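Local structure of RagB/SusD domain protein (Flavobacterium johnsoniae, 5J5U) at residues G272-A280 against I369-A380; N245-H256 against I321-F332. The protein binds chitin and, as a SusD homologue, probably helps capture chitin chains at the outer membrane for a polysaccharide utilization system. All coordinates share one frame; numbering follows the deposited sequence.

Contact 1: G272-A280 against I369-A380; sequences GDPRLKMLA and IKQLEVYGAAPA
An apolar core joins the short helix 276-279 to the C-terminal end of helix 357-371 in this largely helical SusD-family fold, and Met278 fills its middle. The methyl CE of Met278 packs 3.6 Å from CB of Leu372 and 3.7 Å from CB of Ala377, while its SD passes 4.2 Å from CB of Ala380. That methyl gets there because the chain runs extended from CB and then bends at its last torsion (chi3 64°), which turns CE in against the turn that follows helix 357-371. Leu372 answers with CD1, wedged between CG of Arg275 at 3.6 Å and CD2 of Leu279 at 3.7 Å; its chain crosses both of theirs at about a right angle. At the other end, the proline ring of Pro274 rests on CD1 of Ile369, and its CB also meets CB of Ala380. Beyond the two segments, Ile385 and Tyr388 of helix 382-391 pack on Ile369.

The charged part of Arg275 is held by its own segment. Its guanidinium grips the Asp273 carboxylate side-on, NE to OD1 and NH2 to OD2, and OD1 also takes the backbone N of Arg275 on its anti lone pair, capping the turn into the helix. OD1 thus accepts two N-H groups, and the paired grip keeps the guanidinium from swivelling; Gln406 gives NH2 a further partner. Fixed like this, the flat group turns one face to the contact, and CG1 of Ile369 lies over the rim of that face, 3.7 Å from NE of Arg275.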
loop_
_atom_site.group_PDB
_atom_site.type_symbol
_atom_site.label_atom_id
_atom_site.label_comp_id
_atom_site.label_asym_id
_atom_site.label_seq_id
_atom_site.Cartn_x
_atom_site.Cartn_y
_atom_site.Cartn_z
ATOM N N GLY A 272 18.101 -1.063 -15.738
ATOM C CA GLY A 272 18.156 -2.494 -15.965
ATOM C C GLY A 272 17.566 -3.361 -14.870
ATOM O O GLY A 272 18.128 -4.395 -14.536
ATOM N N ASP A 273 16.443 -2.929 -14.301
ATOM C CA ASP A 273 15.706 -3.727 -13.325
ATOM C C ASP A 273 15.067 -4.923 -14.041
ATOM O O ASP A 273 14.448 -4.759 -15.086
ATOM C CB ASP A 273 14.650 -2.860 -12.623
ATOM C CG ASP A 273 14.165 -3.456 -11.313
ATOM O OD1 ASP A 273 13.562 -4.533 -11.351
ATOM O OD2 ASP A 273 14.375 -2.843 -10.243
ATOM N N PRO A 274 15.245 -6.142 -13.506
ATOM C CA PRO A 274 14.659 -7.334 -14.141
ATOM C C PRO A 274 13.124 -7.364 -14.086
ATOM O O PRO A 274 12.493 -8.224 -14.699
ATOM C CB PRO A 274 15.239 -8.497 -13.324
ATOM C CG PRO A 274 16.403 -7.943 -12.625
ATOM C CD PRO A 274 16.105 -6.495 -12.364
ATOM N N ARG A 275 12.521 -6.445 -13.345
ATOM C CA ARG A 275 11.078 -6.495 -13.181
ATOM C C ARG A 275 10.371 -5.878 -14.365
ATOM O O ARG A 275 9.161 -5.993 -14.468
ATOM C CB ARG A 275 10.653 -5.792 -11.894
ATOM C CG ARG A 275 10.910 -6.605 -10.644
ATOM C CD ARG A 275 10.653 -5.789 -9.401
ATOM N NE ARG A 275 11.719 -4.822 -9.196
ATOM C CZ ARG A 275 11.993 -4.265 -8.025
ATOM N NH1 ARG A 275 11.255 -4.568 -6.963
ATOM N NH2 ARG A 275 12.987 -3.399 -7.914
ATOM N N LEU A 276 11.132 -5.251 -15.257
ATOM C CA LEU A 276 10.583 -4.517 -16.404
ATOM C C LEU A 276 9.561 -5.312 -17.236
ATOM O O LEU A 276 8.411 -4.868 -17.418
ATOM C CB LEU A 276 11.722 -4.043 -17.314
ATOM C CG LEU A 276 11.309 -3.283 -18.574
ATOM C CD1 LEU A 276 10.554 -2.025 -18.187
ATOM C CD2 LEU A 276 12.528 -2.915 -19.419
ATOM N N LYS A 277 9.981 -6.479 -17.733
ATOM C CA LYS A 277 9.121 -7.328 -18.575
ATOM C C LYS A 277 8.248 -8.284 -17.765
ATOM O O LYS A 277 7.279 -8.849 -18.292
ATOM C CB LYS A 277 9.965 -8.132 -19.580
ATOM C CG LYS A 277 10.960 -7.306 -20.362
ATOM C CD LYS A 277 11.908 -8.208 -21.150
ATOM C CE LYS A 277 12.656 -7.438 -22.217
ATOM N NZ LYS A 277 13.559 -8.339 -22.980
ATOM N N MET A 278 8.583 -8.469 -16.490
ATOM C CA MET A 278 7.693 -9.203 -15.601
ATOM C C MET A 278 6.416 -8.390 -15.402
ATOM O O MET A 278 5.359 -8.949 -15.127
ATOM C CB MET A 278 8.366 -9.479 -14.251
ATOM C CG MET A 278 9.705 -10.218 -14.349
ATOM S SD MET A 278 10.498 -10.499 -12.751
ATOM C CE MET A 278 9.287 -11.583 -11.982
ATOM N N LEU A 279 6.527 -7.065 -15.533
ATOM C CA LEU A 279 5.400 -6.158 -15.279
ATOM C C LEU A 279 4.757 -5.630 -16.566
ATOM O O LEU A 279 3.539 -5.623 -16.692
ATOM C CB LEU A 279 5.852 -4.961 -14.413
ATOM C CG LEU A 279 6.304 -5.237 -12.981
ATOM C CD1 LEU A 279 7.003 -4.032 -12.372
ATOM C CD2 LEU A 279 5.134 -5.660 -12.130
ATOM N N ALA A 280 5.580 -5.170 -17.509
ATOM C CA ALA A 280 5.084 -4.469 -18.696
ATOM C C ALA A 280 5.058 -5.326 -19.975
ATOM O O ALA A 280 5.962 -6.118 -20.237
ATOM C CB ALA A 280 5.917 -3.235 -18.940
ATOM N N ILE A 369 11.957 -8.346 -6.492
ATOM C CA ILE A 369 12.038 -8.928 -7.830
ATOM C C ILE A 369 11.398 -10.308 -7.844
ATOM O O ILE A 369 10.673 -10.648 -8.784
ATOM C CB ILE A 369 13.495 -9.019 -8.329
ATOM C CG1 ILE A 369 14.086 -7.620 -8.477
ATOM C CG2 ILE A 369 13.562 -9.726 -9.682
ATOM C CD1 ILE A 369 15.583 -7.619 -8.690
ATOM N N LYS A 370 11.609 -11.084 -6.784
ATOM C CA LYS A 370 11.060 -12.438 -6.753
ATOM C C LYS A 370 9.608 -12.512 -6.327
ATOM O O LYS A 370 8.948 -13.515 -6.609
ATOM C CB LYS A 370 11.893 -13.357 -5.841
ATOM C CG LYS A 370 13.224 -13.794 -6.471
ATOM C CD LYS A 370 14.101 -14.655 -5.554
ATOM C CE LYS A 370 15.369 -15.096 -6.305
ATOM N NZ LYS A 370 16.247 -16.003 -5.518
ATOM N N GLN A 371 9.102 -11.481 -5.643
ATOM C CA GLN A 371 7.732 -11.553 -5.127
ATOM C C GLN A 371 6.718 -11.543 -6.270
ATOM O O GLN A 371 5.582 -11.972 -6.108
ATOM C CB GLN A 371 7.451 -10.396 -4.156
ATOM C CG GLN A 371 6.945 -9.128 -4.831
ATOM C CD GLN A 371 6.918 -7.929 -3.904
ATOM O OE1 GLN A 371 7.663 -7.868 -2.925
ATOM N NE2 GLN A 371 6.061 -6.960 -4.214
ATOM N N LEU A 372 7.149 -11.079 -7.437
ATOM C CA LEU A 372 6.272 -11.007 -8.602
ATOM C C LEU A 372 5.950 -12.390 -9.181
ATOM O O LEU A 372 5.005 -12.546 -9.959
ATOM C CB LEU A 372 6.906 -10.135 -9.689
ATOM C CG LEU A 372 7.232 -8.673 -9.393
ATOM C CD1 LEU A 372 7.610 -7.989 -10.689
ATOM C CD2 LEU A 372 6.053 -7.960 -8.757
ATOM N N GLU A 373 6.724 -13.396 -8.793
ATOM C CA GLU A 373 6.526 -14.729 -9.345
ATOM C C GLU A 373 5.137 -15.268 -9.020
ATOM O O GLU A 373 4.493 -15.912 -9.846
ATOM C CB GLU A 373 7.598 -15.673 -8.816
ATOM C CG GLU A 373 9.007 -15.311 -9.277
ATOM C CD GLU A 373 10.061 -16.223 -8.685
ATOM O OE1 GLU A 373 9.696 -17.283 -8.125
ATOM O OE2 GLU A 373 11.252 -15.866 -8.749
ATOM N N VAL A 374 4.644 -14.947 -7.832
ATOM C CA VAL A 374 3.364 -15.485 -7.399
ATOM C C VAL A 374 2.233 -14.954 -8.278
ATOM O O VAL A 374 1.157 -15.534 -8.311
ATOM C CB VAL A 374 3.096 -15.163 -5.917
ATOM C CG1 VAL A 374 2.925 -13.670 -5.705
ATOM C CG2 VAL A 374 1.889 -15.936 -5.414
ATOM N N TYR A 375 2.504 -13.884 -9.027
ATOM C CA TYR A 375 1.530 -13.301 -9.951
ATOM C C TYR A 375 1.471 -14.091 -11.254
ATOM O O TYR A 375 0.652 -13.799 -12.119
ATOM C CB TYR A 375 1.870 -11.840 -10.268
ATOM C CG TYR A 375 1.755 -10.913 -9.094
ATOM C CD1 TYR A 375 0.658 -10.964 -8.255
ATOM C CD2 TYR A 375 2.759 -9.999 -8.809
ATOM C CE1 TYR A 375 0.548 -10.115 -7.165
ATOM C CE2 TYR A 375 2.659 -9.146 -7.722
ATOM C CZ TYR A 375 1.549 -9.214 -6.901
ATOM O OH TYR A 375 1.438 -8.378 -5.814
ATOM N N GLY A 376 2.365 -15.061 -11.405
ATOM C CA GLY A 376 2.430 -15.826 -12.631
ATOM C C GLY A 376 3.501 -15.317 -13.580
ATOM O O GLY A 376 3.540 -15.713 -14.746
ATOM N N ALA A 377 4.381 -14.449 -13.084
ATOM C CA ALA A 377 5.477 -13.939 -13.910
ATOM C C ALA A 377 6.635 -14.940 -13.991
ATOM O O ALA A 377 6.948 -15.641 -13.026
ATOM C CB ALA A 377 5.971 -12.600 -13.382
ATOM N N ALA A 378 7.264 -15.001 -15.155
ATOM C CA ALA A 378 8.414 -15.864 -15.348
ATOM C C ALA A 378 9.508 -15.416 -14.406
ATOM O O ALA A 378 9.929 -14.260 -14.461
ATOM C CB ALA A 378 8.884 -15.817 -16.783
ATOM N N PRO A 379 9.951 -16.320 -13.516
ATOM C CA PRO A 379 10.998 -15.950 -12.559
ATOM C C PRO A 379 12.236 -15.445 -13.272
ATOM O O PRO A 379 12.613 -15.983 -14.306
ATOM C CB PRO A 379 11.274 -17.253 -11.790
ATOM C CG PRO A 379 10.510 -18.331 -12.509
ATOM C CD PRO A 379 9.418 -17.671 -13.267
ATOM N N ALA A 380 12.825 -14.381 -12.750
ATOM C CA ALA A 380 14.036 -13.841 -13.324
ATOM C C ALA A 380 15.205 -14.723 -12.933
ATOM O O ALA A 380 15.238 -15.266 -11.832
ATOM C CB ALA A 380 14.264 -12.417 -12.846
#

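Contact 2: N245-H256 against I321-F332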
loop_
_atom_site.group_PDB
_atom_site.type_symbol
_atom_site.label_atom_id
_atom_site.label_comp_id
_atom_site.label_asym_id
_atom_site.label_seq_id
_atom_site.Cartn_x
_atom_site.Cartn_y
_atom_site.Cartn_z
ATOM N N ASN A 245 -10.155 -10.724 -7.060
ATOM C CA ASN A 245 -9.265 -9.604 -6.762
ATOM C C ASN A 245 -9.973 -8.291 -7.115
ATOM O O ASN A 245 -10.368 -8.076 -8.256
ATOM C CB ASN A 245 -7.925 -9.779 -7.528
ATOM C CG ASN A 245 -6.905 -8.651 -7.265
ATOM O OD1 ASN A 245 -7.209 -7.474 -7.470
ATOM N ND2 ASN A 245 -5.679 -9.018 -6.861
ATOM N N GLY A 246 -10.186 -7.433 -6.120
ATOM C CA GLY A 246 -10.832 -6.140 -6.347
ATOM C C GLY A 246 -10.046 -5.188 -7.246
ATOM O O GLY A 246 -10.605 -4.417 -8.041
ATOM N N LEU A 247 -8.728 -5.241 -7.115
ATOM C CA LEU A 247 -7.863 -4.382 -7.920
ATOM C C LEU A 247 -8.004 -4.748 -9.401
ATOM O O LEU A 247 -8.103 -3.858 -10.264
ATOM C CB LEU A 247 -6.405 -4.491 -7.474
ATOM C CG LEU A 247 -5.439 -3.719 -8.363
ATOM C CD1 LEU A 247 -5.779 -2.240 -8.369
ATOM C CD2 LEU A 247 -3.976 -3.946 -7.937
ATOM N N SER A 248 -8.048 -6.049 -9.689
ATOM C CA SER A 248 -8.256 -6.481 -11.068
ATOM C C SER A 248 -9.624 -6.027 -11.534
ATOM O O SER A 248 -9.781 -5.573 -12.652
ATOM C CB SER A 248 -8.138 -7.999 -11.212
ATOM O OG SER A 248 -6.878 -8.451 -10.759
ATOM N N TYR A 249 -10.607 -6.094 -10.651
ATOM C CA TYR A 249 -11.915 -5.548 -10.983
ATOM C C TYR A 249 -11.770 -4.108 -11.495
ATOM O O TYR A 249 -12.391 -3.726 -12.490
ATOM C CB TYR A 249 -12.849 -5.595 -9.775
ATOM C CG TYR A 249 -14.110 -4.789 -9.962
ATOM C CD1 TYR A 249 -15.151 -5.282 -10.738
ATOM C CD2 TYR A 249 -14.263 -3.543 -9.363
ATOM C CE1 TYR A 249 -16.307 -4.562 -10.917
ATOM C CE2 TYR A 249 -15.419 -2.804 -9.542
ATOM C CZ TYR A 249 -16.440 -3.328 -10.322
ATOM O OH TYR A 249 -17.599 -2.625 -10.512
ATOM N N GLY A 250 -10.957 -3.304 -10.813
ATOM C CA GLY A 250 -10.717 -1.950 -11.300
ATOM C C GLY A 250 -10.033 -1.936 -12.673
ATOM O O GLY A 250 -10.455 -1.232 -13.576
ATOM N N PHE A 251 -8.968 -2.722 -12.814
ATOM C CA PHE A 251 -8.271 -2.884 -14.094
ATOM C C PHE A 251 -9.211 -3.244 -15.252
ATOM O O PHE A 251 -9.050 -2.738 -16.362
ATOM C CB PHE A 251 -7.182 -3.953 -13.967
ATOM C CG PHE A 251 -5.923 -3.463 -13.295
ATOM C CD1 PHE A 251 -5.441 -2.182 -13.539
ATOM C CD2 PHE A 251 -5.216 -4.285 -12.433
ATOM C CE1 PHE A 251 -4.273 -1.734 -12.921
ATOM C CE2 PHE A 251 -4.035 -3.849 -11.811
ATOM C CZ PHE A 251 -3.570 -2.577 -12.056
ATOM N N ILE A 252 -10.206 -4.086 -14.973
ATOM C CA ILE A 252 -11.159 -4.587 -15.976
ATOM C C ILE A 252 -12.277 -3.569 -16.239
ATOM O O ILE A 252 -12.723 -3.420 -17.367
ATOM C CB ILE A 252 -11.744 -5.955 -15.554
ATOM C CG1 ILE A 252 -10.642 -7.013 -15.582
ATOM C CG2 ILE A 252 -12.846 -6.415 -16.497
ATOM C CD1 ILE A 252 -10.967 -8.296 -14.827
ATOM N N SER A 253 -12.699 -2.830 -15.219
ATOM C CA SER A 253 -13.712 -1.796 -15.441
ATOM C C SER A 253 -13.124 -0.559 -16.140
ATOM O O SER A 253 -13.861 0.256 -16.673
ATOM C CB SER A 253 -14.364 -1.400 -14.130
ATOM O OG SER A 253 -14.562 -2.557 -13.353
ATOM N N ASP A 254 -11.806 -0.421 -16.130
ATOM C CA ASP A 254 -11.140 0.592 -16.948
ATOM C C ASP A 254 -10.917 0.089 -18.378
ATOM O O ASP A 254 -10.201 0.726 -19.172
ATOM C CB ASP A 254 -9.805 1.007 -16.337
ATOM C CG ASP A 254 -9.976 1.857 -15.096
ATOM O OD1 ASP A 254 -11.066 2.430 -14.888
ATOM O OD2 ASP A 254 -9.001 1.973 -14.331
ATOM N N GLU A 255 -11.524 -1.055 -18.696
ATOM C CA GLU A 255 -11.405 -1.668 -20.026
ATOM C C GLU A 255 -9.956 -1.910 -20.441
ATOM O O GLU A 255 -9.610 -1.722 -21.605
ATOM C CB GLU A 255 -12.077 -0.784 -21.076
ATOM C CG GLU A 255 -13.530 -0.452 -20.791
ATOM C CD GLU A 255 -14.125 0.413 -21.880
ATOM O OE1 GLU A 255 -13.914 0.093 -23.069
ATOM O OE2 GLU A 255 -14.782 1.425 -21.552
ATOM N N HIS A 256 -9.125 -2.330 -19.487
ATOM C CA HIS A 256 -7.712 -2.609 -19.737
ATOM C C HIS A 256 -7.051 -1.397 -20.368
ATOM O O HIS A 256 -6.167 -1.527 -21.208
ATOM C CB HIS A 256 -7.549 -3.861 -20.614
ATOM C CG HIS A 256 -8.130 -5.091 -19.993
ATOM N ND1 HIS A 256 -7.463 -5.829 -19.035
ATOM C CD2 HIS A 256 -9.340 -5.682 -20.146
ATOM C CE1 HIS A 256 -8.222 -6.837 -18.652
ATOM N NE2 HIS A 256 -9.369 -6.769 -19.306
ATOM N N ILE A 321 0.097 -3.675 -19.483
ATOM C CA ILE A 321 0.274 -4.409 -18.247
ATOM C C ILE A 321 0.087 -5.884 -18.516
ATOM O O ILE A 321 -0.873 -6.270 -19.182
ATOM C CB ILE A 321 -0.705 -3.930 -17.162
ATOM C CG1 ILE A 321 -0.404 -2.470 -16.798
ATOM C CG2 ILE A 321 -0.631 -4.842 -15.942
ATOM C CD1 ILE A 321 -1.493 -1.785 -15.976
ATOM N N GLN A 322 1.013 -6.696 -18.014
ATOM C CA GLN A 322 0.955 -8.135 -18.241
ATOM C C GLN A 322 -0.371 -8.666 -17.735
ATOM O O GLN A 322 -0.816 -8.310 -16.637
ATOM C CB GLN A 322 2.125 -8.856 -17.568
ATOM C CG GLN A 322 3.491 -8.632 -18.241
ATOM C CD GLN A 322 3.709 -9.538 -19.458
ATOM O OE1 GLN A 322 2.776 -10.182 -19.945
ATOM N NE2 GLN A 322 4.952 -9.598 -19.941
ATOM N N PRO A 323 -1.016 -9.507 -18.554
ATOM C CA PRO A 323 -2.383 -10.015 -18.337
ATOM C C PRO A 323 -2.560 -10.743 -17.007
ATOM O O PRO A 323 -3.623 -10.630 -16.400
ATOM C CB PRO A 323 -2.593 -10.984 -19.508
ATOM C CG PRO A 323 -1.574 -10.558 -20.552
ATOM C CD PRO A 323 -0.415 -9.985 -19.813
ATOM N N TYR A 324 -1.539 -11.464 -16.548
ATOM C CA TYR A 324 -1.677 -12.263 -15.327
ATOM C C TYR A 324 -1.825 -11.355 -14.089
ATOM O O TYR A 324 -2.329 -11.775 -13.031
ATOM C CB TYR A 324 -0.486 -13.237 -15.176
ATOM C CG TYR A 324 0.898 -12.644 -15.462
ATOM C CD1 TYR A 324 1.506 -12.802 -16.706
ATOM C CD2 TYR A 324 1.603 -11.958 -14.481
ATOM C CE1 TYR A 324 2.759 -12.278 -16.970
ATOM C CE2 TYR A 324 2.874 -11.427 -14.734
ATOM C CZ TYR A 324 3.438 -11.594 -15.979
ATOM O OH TYR A 324 4.678 -11.067 -16.238
ATOM N N LEU A 325 -1.400 -10.100 -14.237
ATOM C CA LEU A 325 -1.544 -9.113 -13.167
ATOM C C LEU A 325 -2.973 -8.571 -13.048
ATOM O O LEU A 325 -3.290 -7.901 -12.082
ATOM C CB LEU A 325 -0.571 -7.954 -13.377
ATOM C CG LEU A 325 0.897 -8.332 -13.481
ATOM C CD1 LEU A 325 1.746 -7.158 -14.003
ATOM C CD2 LEU A 325 1.379 -8.808 -12.128
ATOM N N LYS A 326 -3.832 -8.847 -14.028
ATOM C CA LYS A 326 -5.127 -8.168 -14.065
ATOM C C LYS A 326 -6.324 -9.103 -14.007
ATOM O O LYS A 326 -7.451 -8.714 -14.366
ATOM C CB LYS A 326 -5.223 -7.291 -15.317
ATOM C CG LYS A 326 -4.186 -6.201 -15.330
ATOM C CD LYS A 326 -4.389 -5.274 -16.501
ATOM C CE LYS A 326 -4.260 -6.015 -17.815
ATOM N NZ LYS A 326 -4.325 -5.051 -18.945
ATOM N N LEU A 327 -6.075 -10.319 -13.523
ATOM C CA LEU A 327 -7.095 -11.370 -13.510
ATOM C C LEU A 327 -7.847 -11.419 -12.199
ATOM O O LEU A 327 -7.293 -11.136 -11.137
ATOM C CB LEU A 327 -6.457 -12.741 -13.759
ATOM C CG LEU A 327 -5.812 -12.942 -15.122
ATOM C CD1 LEU A 327 -4.995 -14.249 -15.149
ATOM C CD2 LEU A 327 -6.898 -12.921 -16.170
ATOM N N ARG A 328 -9.089 -11.862 -12.274
ATOM C CA ARG A 328 -9.899 -12.066 -11.090
ATOM C C ARG A 328 -9.205 -13.044 -10.138
ATOM O O ARG A 328 -9.352 -12.930 -8.924
ATOM C CB ARG A 328 -11.290 -12.554 -11.510
ATOM C CG ARG A 328 -11.949 -13.530 -10.571
ATOM C CD ARG A 328 -13.357 -13.947 -11.042
ATOM N NE ARG A 328 -14.031 -14.746 -10.015
ATOM C CZ ARG A 328 -13.988 -16.078 -9.940
ATOM N NH1 ARG A 328 -13.340 -16.785 -10.862
ATOM N NH2 ARG A 328 -14.619 -16.714 -8.955
ATOM N N THR A 329 -8.366 -13.923 -10.682
ATOM C CA THR A 329 -7.590 -14.884 -9.881
ATOM C C THR A 329 -6.186 -14.382 -9.494
ATOM O O THR A 329 -5.380 -15.135 -8.949
ATOM C CB THR A 329 -7.390 -16.205 -10.627
ATOM O OG1 THR A 329 -6.516 -15.960 -11.732
ATOM C CG2 THR A 329 -8.710 -16.744 -11.149
ATOM N N THR A 330 -5.877 -13.132 -9.805
ATOM C CA THR A 330 -4.580 -12.586 -9.440
ATOM C C THR A 330 -4.481 -12.469 -7.903
ATOM O O THR A 330 -5.414 -12.036 -7.242
ATOM C CB THR A 330 -4.338 -11.213 -10.096
ATOM O OG1 THR A 330 -4.513 -11.318 -11.515
ATOM C CG2 THR A 330 -2.937 -10.710 -9.787
ATOM N N PRO A 331 -3.381 -12.943 -7.322
ATOM C CA PRO A 331 -3.285 -12.809 -5.867
ATOM C C PRO A 331 -3.055 -11.360 -5.437
ATOM O O PRO A 331 -2.510 -10.573 -6.211
ATOM C CB PRO A 331 -2.083 -13.681 -5.517
ATOM C CG PRO A 331 -1.281 -13.742 -6.796
ATOM C CD PRO A 331 -2.278 -13.732 -7.896
ATOM N N PHE A 332 -3.438 -11.022 -4.214
ATOM C CA PHE A 332 -3.206 -9.674 -3.703
ATOM C C PHE A 332 -2.252 -9.698 -2.510
ATOM O O PHE A 332 -2.516 -10.358 -1.511
ATOM C CB PHE A 332 -4.520 -9.011 -3.302
ATOM C CG PHE A 332 -4.392 -7.552 -3.009
ATOM C CD1 PHE A 332 -4.027 -7.112 -1.738
ATOM C CD2 PHE A 332 -4.648 -6.608 -3.999
ATOM C CE1 PHE A 332 -3.904 -5.746 -1.462
ATOM C CE2 PHE A 332 -4.538 -5.233 -3.720
ATOM C CZ PHE A 332 -4.168 -4.805 -2.453
HETATM O O HOH W 1 -4.343 -6.677 -9.733
#
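The ring of Phe332 turns its edge to helix 246-253, with ND2 of Asn245 and CB of Leu247 lying near the ring plane. One face of the Phe251 ring is covered off-centre by CD1 of Leu247 from its own helix, while CG of Lys326 reaches CD2 of Phe251 obliquely at 3.6 Å. His256 meets Lys326 at its ring edge: CE of Lys326 lies in the ring plane, and NZ of Lys326 makes a weak hydrogen bond of 3.2 Å to ND1 of His256.

Asn245, the N-cap of helix 246-253, works in both directions. Its CG stands anti to the backbone N (chi1 -179°), which leaves OD1 to accept from Ser248 N and carries ND2 across to Thr330 O, 3.1 Å away and well above that carbonyl's plane. The backbone N of Asn245 bonds almost straight (175°) to Arg328 O at 3.0 Å, on a lone pair. An alanine here would strip the helix of its side-chain cap and is likely to leave Thr330 O without this donor.

One turn on, Ser248 OG donates to Leu327 O over 2.7 Å, coming onto one face of that carbonyl while Thr330 N, closing the beta turn 327-330, comes onto the opposite face. A water donates to both Ser248 OG and Leu325 O, bridging the segments again.

The carbonyls of Leu327, Arg328 and Thr330 are thus held by Asn245 and Ser248 at the start of the helix, with Leu325 O reached through the water, which probably helps fix the loop's path; the aliphatic part of Lys326 on Phe251 adds apolar contact.

Overall arrangement
Contacts 1 and 2 are both mainly buried, but contact 2 reaches further toward the surface, with His256, Ile252, Leu327 and Arg328 exposed at its margin. In contact 1 a short helix and the turn before it meet a helix end and the loop after it through mainly apolar side chains; its two segments exchange no hydrogen bonds, the Asp273-Arg275 pair being internal to 272-280. In contact 2 a helix start holds an irregular loop by polar bonds to carbonyls. Their centres lie 16 Å apart, and their segments alternate along the chain. They join directly: strands 280-281 and 320-321 pair antiparallel, Tyr324 OH probably bonds to Met278 O, Gln322 NE2 probably bonds to Lys277 O, and Tyr324 and Leu325 pack against Ala377 and Tyr375.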